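Local coordinates for protein alpha-L-rhamnosidase (Streptomyces avermitilis, PDB 3W5M) that hydrolyses terminal non-reducing alpha-L-rhamnose residues from citrus flavonoids such as naringin and from the arabinogalactan protein gum arabic, at residues A[512-523]-A[551-562]. Sequence-based numbering, arbitrary orientation.
Sequences RLRVSGDAGTTV and YTLKGQGEETYE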
ATOM      1  N   ARG A 512      17.515  -4.022  -7.926  1.00 20.08           N
ATOM      2  CA  ARG A 512      18.899  -4.337  -7.581  1.00 20.06           C
ATOM      3  C   ARG A 512      19.738  -3.836  -8.736  1.00 20.75           C
ATOM      4  O   ARG A 512      19.464  -4.183  -9.909  1.00 20.87           O
ATOM      5  CB  ARG A 512      19.075  -5.847  -7.443  1.00 22.21           C
ATOM      6  CG  ARG A 512      20.547  -6.249  -7.294  1.00 26.16           C
ATOM      7  CD  ARG A 512      20.719  -7.671  -6.785  1.00 29.01           C
ATOM      8  NE  ARG A 512      20.166  -8.647  -7.718  1.00 34.14           N
ATOM      9  CZ  ARG A 512      19.023  -9.295  -7.522  1.00 36.30           C
ATOM     10  NH1 ARG A 512      18.307  -9.084  -6.422  1.00 34.32           N
ATOM     11  NH2 ARG A 512      18.599 -10.151  -8.436  1.00 37.88           N
ATOM     12  N   LEU A 513      20.749  -3.034  -8.406  1.00 20.01           N
ATOM     13  CA  LEU A 513      21.705  -2.497  -9.368  1.00 21.18           C
ATOM     14  C   LEU A 513      23.005  -3.260  -9.175  1.00 22.48           C
ATOM     15  O   LEU A 513      23.469  -3.390  -8.020  1.00 22.03           O
ATOM     16  CB  LEU A 513      21.927  -1.023  -9.079  1.00 20.81           C
ATOM     17  CG  LEU A 513      23.002  -0.271  -9.850  1.00 19.78           C
ATOM     18  CD1 LEU A 513      22.654  -0.172 -11.348  1.00 21.25           C
ATOM     19  CD2 LEU A 513      23.249   1.095  -9.230  1.00 21.63           C
ATOM     20  N   ARG A 514      23.556  -3.797 -10.279  1.00 22.30           N
ATOM     21  CA  ARG A 514      24.928  -4.326 -10.285  1.00 25.22           C
ATOM     22  C   ARG A 514      25.779  -3.395 -11.138  1.00 24.97           C
ATOM     23  O   ARG A 514      25.392  -3.026 -12.250  1.00 25.30           O
ATOM     24  CB  ARG A 514      25.035  -5.750 -10.847  1.00 27.16           C
ATOM     25  CG  ARG A 514      24.111  -6.808 -10.263  1.00 33.00           C
ATOM     26  CD  ARG A 514      24.302  -7.046  -8.766  1.00 38.66           C
ATOM     27  NE  ARG A 514      25.660  -7.475  -8.408  1.00 43.06           N
ATOM     28  CZ  ARG A 514      26.100  -8.729  -8.451  1.00 44.04           C
ATOM     29  NH1 ARG A 514      25.299  -9.708  -8.851  1.00 42.62           N
ATOM     30  NH2 ARG A 514      27.355  -8.996  -8.092  1.00 44.28           N
ATOM     31  N   VAL A 515      26.915  -2.974 -10.603  1.00 26.30           N
ATOM     32  CA  VAL A 515      27.763  -2.006 -11.294  1.00 26.11           C
ATOM     33  C   VAL A 515      29.221  -2.160 -10.847  1.00 26.68           C
ATOM     34  O   VAL A 515      29.505  -2.419  -9.679  1.00 25.88           O
ATOM     35  CB  VAL A 515      27.258  -0.555 -11.083  1.00 26.15           C
ATOM     36  CG1 VAL A 515      27.224  -0.187  -9.590  1.00 27.09           C
ATOM     37  CG2 VAL A 515      28.077   0.452 -11.877  1.00 27.72           C
ATOM     38  N   SER A 516      30.143  -2.027 -11.797  1.00 28.57           N
ATOM     39  CA  SER A 516      31.576  -2.025 -11.481  1.00 30.27           C
ATOM     40  C   SER A 516      32.139  -0.736 -11.988  1.00 29.30           C
ATOM     41  O   SER A 516      31.818  -0.306 -13.096  1.00 32.07           O
ATOM     42  CB  SER A 516      32.317  -3.166 -12.169  1.00 30.45           C
ATOM     43  OG  SER A 516      31.703  -4.408 -11.912  1.00 35.12           O
ATOM     44  N   GLY A 517      32.996  -0.107 -11.200  1.00 29.26           N
ATOM     45  CA  GLY A 517      33.541   1.178 -11.619  1.00 27.43           C
ATOM     46  C   GLY A 517      34.365   1.828 -10.532  1.00 29.20           C
ATOM     47  O   GLY A 517      34.540   1.271  -9.429  1.00 28.44           O
ATOM     48  N   ASP A 518      34.847   3.022 -10.829  1.00 27.90           N
ATOM     49  CA  ASP A 518      35.709   3.732  -9.898  1.00 30.44           C
ATOM     50  C   ASP A 518      34.955   4.207  -8.667  1.00 30.18           C
ATOM     51  O   ASP A 518      33.781   4.620  -8.781  1.00 30.14           O
ATOM     52  CB  ASP A 518      36.387   4.891 -10.616  1.00 32.50           C
ATOM     53  CG  ASP A 518      37.409   4.401 -11.665  1.00 36.21           C
ATOM     54  OD1 ASP A 518      37.800   3.209 -11.590  1.00 39.16           O
ATOM     55  OD2 ASP A 518      37.792   5.188 -12.556  1.00 37.69           O
ATOM     56  N   ALA A 519      35.611   4.116  -7.501  1.00 27.91           N
ATOM     57  CA  ALA A 519      35.098   4.732  -6.257  1.00 29.61           C
ATOM     58  C   ALA A 519      34.731   6.204  -6.515  1.00 28.64           C
ATOM     59  O   ALA A 519      35.493   6.907  -7.145  1.00 31.42           O
ATOM     60  CB  ALA A 519      36.143   4.620  -5.139  1.00 28.37           C
ATOM     61  N   GLY A 520      33.553   6.658  -6.069  1.00 29.39           N
ATOM     62  CA  GLY A 520      33.142   8.053  -6.296  1.00 26.93           C
ATOM     63  C   GLY A 520      32.245   8.241  -7.521  1.00 28.46           C
ATOM     64  O   GLY A 520      31.685   9.312  -7.723  1.00 29.46           O
ATOM     65  N   THR A 521      32.115   7.215  -8.366  1.00 29.75           N
ATOM     66  CA  THR A 521      31.187   7.307  -9.519  1.00 28.10           C
ATOM     67  C   THR A 521      29.759   7.316  -8.962  1.00 26.03           C
ATOM     68  O   THR A 521      29.432   6.474  -8.153  1.00 24.59           O
ATOM     69  CB  THR A 521      31.365   6.125 -10.486  1.00 31.08           C
ATOM     70  OG1 THR A 521      32.761   5.983 -10.814  1.00 31.94           O
ATOM     71  CG2 THR A 521      30.564   6.341 -11.766  1.00 30.90           C
ATOM     72  N   THR A 522      28.948   8.273  -9.384  1.00 25.94           N
ATOM     73  CA  THR A 522      27.514   8.307  -8.996  1.00 26.23           C
ATOM     74  C   THR A 522      26.508   7.882 -10.079  1.00 25.31           C
ATOM     75  O   THR A 522      26.404   8.519 -11.125  1.00 25.83           O
ATOM     76  CB  THR A 522      27.158   9.689  -8.440  1.00 26.94           C
ATOM     77  OG1 THR A 522      28.014   9.951  -7.320  1.00 28.13           O
ATOM     78  CG2 THR A 522      25.668   9.760  -7.980  1.00 26.16           C
ATOM     79  N   VAL A 523      25.748   6.820  -9.791  1.00 23.02           N
ATOM     80  CA  VAL A 523      24.715   6.335 -10.714  1.00 22.89           C
ATOM     81  C   VAL A 523      23.371   6.803 -10.190  1.00 22.70           C
ATOM     82  O   VAL A 523      23.094   6.663  -9.011  1.00 22.32           O
ATOM     83  CB  VAL A 523      24.697   4.808 -10.822  1.00 21.84           C
ATOM     84  CG1 VAL A 523      23.676   4.353 -11.864  1.00 22.91           C
ATOM     85  CG2 VAL A 523      26.077   4.305 -11.203  1.00 24.04           C
ATOM     86  N   TYR A 551      23.290   6.069  -6.235  1.00 22.18           N
ATOM     87  CA  TYR A 551      24.274   5.199  -5.622  1.00 21.48           C
ATOM     88  C   TYR A 551      25.674   5.655  -6.001  1.00 22.30           C
ATOM     89  O   TYR A 551      25.960   5.794  -7.169  1.00 23.73           O
ATOM     90  CB  TYR A 551      24.099   3.756  -6.112  1.00 21.96           C
ATOM     91  CG  TYR A 551      25.132   2.778  -5.576  1.00 22.85           C
ATOM     92  CD1 TYR A 551      25.091   2.342  -4.242  1.00 21.55           C
ATOM     93  CD2 TYR A 551      26.152   2.286  -6.397  1.00 22.62           C
ATOM     94  CE1 TYR A 551      26.032   1.453  -3.744  1.00 21.55           C
ATOM     95  CE2 TYR A 551      27.101   1.376  -5.908  1.00 25.66           C
ATOM     96  CZ  TYR A 551      27.036   0.958  -4.587  1.00 24.67           C
ATOM     97  OH  TYR A 551      27.964   0.081  -4.073  1.00 23.96           O
ATOM     98  N   THR A 552      26.532   5.862  -5.004  1.00 22.30           N
ATOM     99  CA  THR A 552      27.918   6.271  -5.245  1.00 23.59           C
ATOM    100  C   THR A 552      28.814   5.074  -4.945  1.00 24.54           C
ATOM    101  O   THR A 552      28.734   4.492  -3.883  1.00 24.07           O
ATOM    102  CB  THR A 552      28.306   7.484  -4.378  1.00 24.11           C
ATOM    103  OG1 THR A 552      27.457   8.571  -4.712  1.00 22.07           O
ATOM    104  CG2 THR A 552      29.758   7.917  -4.657  1.00 23.21           C
ATOM    105  N   LEU A 553      29.663   4.707  -5.899  1.00 23.14           N
ATOM    106  CA  LEU A 553      30.467   3.483  -5.809  1.00 25.19           C
ATOM    107  C   LEU A 553      31.620   3.564  -4.815  1.00 24.17           C
ATOM    108  O   LEU A 553      32.176   4.643  -4.602  1.00 25.55           O
ATOM    109  CB  LEU A 553      31.043   3.160  -7.185  1.00 23.91           C
ATOM    110  CG  LEU A 553      30.132   2.387  -8.145  1.00 23.71           C
ATOM    111  CD1 LEU A 553      28.938   3.225  -8.590  1.00 23.10           C
ATOM    112  CD2 LEU A 553      30.936   1.938  -9.374  1.00 24.23           C
ATOM    113  N   LYS A 554      31.960   2.415  -4.228  1.00 26.59           N
ATOM    114  CA  LYS A 554      33.167   2.298  -3.377  1.00 28.02           C
ATOM    115  C   LYS A 554      34.395   1.763  -4.154  1.00 29.52           C
ATOM    116  O   LYS A 554      35.485   1.674  -3.597  1.00 31.17           O
ATOM    117  CB  LYS A 554      32.900   1.474  -2.114  1.00 28.00           C
ATOM    118  CG  LYS A 554      32.574   0.005  -2.361  1.00 29.10           C
ATOM    119  CD  LYS A 554      32.218  -0.745  -1.093  1.00 29.11           C
ATOM    120  CE  LYS A 554      31.462  -2.010  -1.436  1.00 29.33           C
ATOM    121  NZ  LYS A 554      31.230  -2.814  -0.211  1.00 30.04           N
ATOM    122  N   GLY A 555      34.202   1.401  -5.426  1.00 32.71           N
ATOM    123  CA  GLY A 555      35.277   0.866  -6.290  1.00 32.58           C
ATOM    124  C   GLY A 555      35.746  -0.505  -5.898  1.00 35.23           C
ATOM    125  O   GLY A 555      36.950  -0.754  -5.801  1.00 38.33           O
ATOM    126  N   GLN A 556      34.806  -1.413  -5.688  1.00 36.96           N
ATOM    127  CA  GLN A 556      35.132  -2.708  -5.134  1.00 41.66           C
ATOM    128  C   GLN A 556      34.425  -3.823  -5.886  1.00 39.60           C
ATOM    129  O   GLN A 556      33.427  -4.355  -5.400  1.00 41.75           O
ATOM    130  CB  GLN A 556      34.726  -2.733  -3.662  1.00 44.95           C
ATOM    131  CG  GLN A 556      35.526  -3.664  -2.793  1.00 50.27           C
ATOM    132  CD  GLN A 556      36.646  -2.940  -2.088  1.00 53.95           C
ATOM    133  OE1 GLN A 556      36.421  -2.265  -1.083  1.00 54.08           O
ATOM    134  NE2 GLN A 556      37.867  -3.079  -2.609  1.00 52.13           N
ATOM    135  N   GLY A 557      34.939  -4.172  -7.071  1.00 40.93           N
ATOM    136  CA  GLY A 557      34.428  -5.317  -7.837  1.00 39.54           C
ATOM    137  C   GLY A 557      33.026  -5.099  -8.379  1.00 34.42           C
ATOM    138  O   GLY A 557      32.694  -3.999  -8.739  1.00 36.20           O
ATOM    139  N   GLU A 558      32.218  -6.156  -8.463  1.00 37.66           N
ATOM    140  CA  GLU A 558      30.855  -6.027  -8.989  1.00 35.82           C
ATOM    141  C   GLU A 558      29.905  -5.653  -7.843  1.00 36.16           C
ATOM    142  O   GLU A 558      29.286  -6.532  -7.212  1.00 32.92           O
ATOM    143  CB  GLU A 558      30.397  -7.307  -9.696  1.00 40.75           C
ATOM    144  CG  GLU A 558      29.149  -7.143 -10.554  1.00 44.31           C
ATOM    145  CD  GLU A 558      28.813  -8.390 -11.356  1.00 50.83           C
ATOM    146  OE1 GLU A 558      29.710  -8.956 -12.028  1.00 53.42           O
ATOM    147  OE2 GLU A 558      27.633  -8.807 -11.323  1.00 57.22           O
ATOM    148  N   GLU A 559      29.785  -4.346  -7.600  1.00 30.79           N
ATOM    149  CA  GLU A 559      28.975  -3.819  -6.498  1.00 29.32           C
ATOM    150  C   GLU A 559      27.490  -4.133  -6.647  1.00 29.69           C
ATOM    151  O   GLU A 559      27.002  -4.284  -7.760  1.00 29.38           O
ATOM    152  CB  GLU A 559      29.216  -2.329  -6.341  1.00 26.58           C
ATOM    153  CG  GLU A 559      30.651  -2.053  -5.915  1.00 28.82           C
ATOM    154  CD  GLU A 559      30.990  -0.581  -5.788  1.00 29.91           C
ATOM    155  OE1 GLU A 559      30.181   0.197  -5.215  1.00 28.50           O
ATOM    156  OE2 GLU A 559      32.081  -0.182  -6.244  1.00 29.78           O
ATOM    157  N   THR A 560      26.789  -4.272  -5.519  1.00 28.26           N
ATOM    158  CA  THR A 560      25.354  -4.593  -5.544  1.00 27.25           C
ATOM    159  C   THR A 560      24.675  -3.546  -4.713  1.00 25.25           C
ATOM    160  O   THR A 560      25.058  -3.382  -3.563  1.00 26.04           O
ATOM    161  CB  THR A 560      25.046  -5.961  -4.913  1.00 30.03           C
ATOM    162  OG1 THR A 560      25.685  -6.995  -5.670  1.00 34.85           O
ATOM    163  CG2 THR A 560      23.529  -6.225  -4.877  1.00 29.15           C
ATOM    164  N   TYR A 561      23.698  -2.833  -5.283  1.00 20.89           N
ATOM    165  CA  TYR A 561      22.939  -1.852  -4.495  1.00 20.81           C
ATOM    166  C   TYR A 561      21.461  -2.236  -4.504  1.00 21.71           C
ATOM    167  O   TYR A 561      20.874  -2.434  -5.584  1.00 20.22           O
ATOM    168  CB  TYR A 561      23.136  -0.427  -5.029  1.00 21.25           C
ATOM    169  CG  TYR A 561      22.189   0.563  -4.361  1.00 23.82           C
ATOM    170  CD1 TYR A 561      22.196   0.746  -2.962  1.00 23.65           C
ATOM    171  CD2 TYR A 561      21.271   1.278  -5.120  1.00 25.07           C
ATOM    172  CE1 TYR A 561      21.299   1.624  -2.356  1.00 23.47           C
ATOM    173  CE2 TYR A 561      20.374   2.164  -4.523  1.00 24.02           C
ATOM    174  CZ  TYR A 561      20.402   2.333  -3.150  1.00 24.15           C
ATOM    175  OH  TYR A 561      19.500   3.232  -2.565  1.00 25.53           O
ATOM    176  N   GLU A 562      20.864  -2.340  -3.310  1.00 20.81           N
ATOM    177  CA  GLU A 562      19.442  -2.655  -3.199  1.00 21.77           C
ATOM    178  C   GLU A 562      18.831  -1.669  -2.213  1.00 20.99           C
ATOM    179  O   GLU A 562      19.117  -1.759  -1.030  1.00 22.44           O
ATOM    180  CB  GLU A 562      19.262  -4.083  -2.691  1.00 23.50           C
ATOM    181  CG  GLU A 562      19.459  -5.129  -3.795  1.00 25.95           C
ATOM    182  CD  GLU A 562      19.531  -6.545  -3.273  1.00 30.08           C
ATOM    183  OE1 GLU A 562      20.093  -6.762  -2.178  1.00 36.07           O
ATOM    184  OE2 GLU A 562      19.033  -7.457  -3.956  1.00 32.80           O
TER
HETATM  185  O   HOH W   1      33.290  -1.381  -8.539  1.00 28.65           O
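Leu513 and Tyr561, like Val515 and Glu559, form antiparallel hydrogen-bonded pairs, with Leu513 N to Tyr561 O at 2.9 Å. A second antiparallel pairing joins Val523 to Tyr551, and Thr522 OG1 and Thr552 OG1 are hydrogen-bonded at 3.0 Å. Beyond Thr522, at the type II turn 518-521, Gly520 N donates to Leu553 O. Among the charged groups, Arg512 NH1 meets Glu562 OE2 in the guanidinium plane at 3.0 Å, while NH2 turns to Glu485. Arg514, folded back by its bent chain (chi2 -61°, chi3 -59°), donates from NH2 to Glu558 O, which lies in the guanidinium plane at 3.3 Å, and Glu558 OE2 lies over the guanidinium face, a purely electrostatic salt bridge. A leucine in place of Arg514 would probably leave the Glu558 carboxylate without its opposite charge. Buried Glu559 takes Lys554 N on OE1 and Gln556 N on OE2, tying the loop 553-558 to its own strand; Tyr551 OH makes a very short bond to OE1. Apolar side chains pack between the two strand pairings: Leu553 and Val515 meet tip to tip (CD1 to CG1, 3.9 Å); Leu553 CD1 also touches Val523 CG2 at 4.0 Å. The two connections run side by side at one end of the concanavalin-like beta-sandwich domain, each linking a strand of one pair to a strand of the other; strand 510-515 lies between 587-594 and 559-561, and 548-552 borders 436-440.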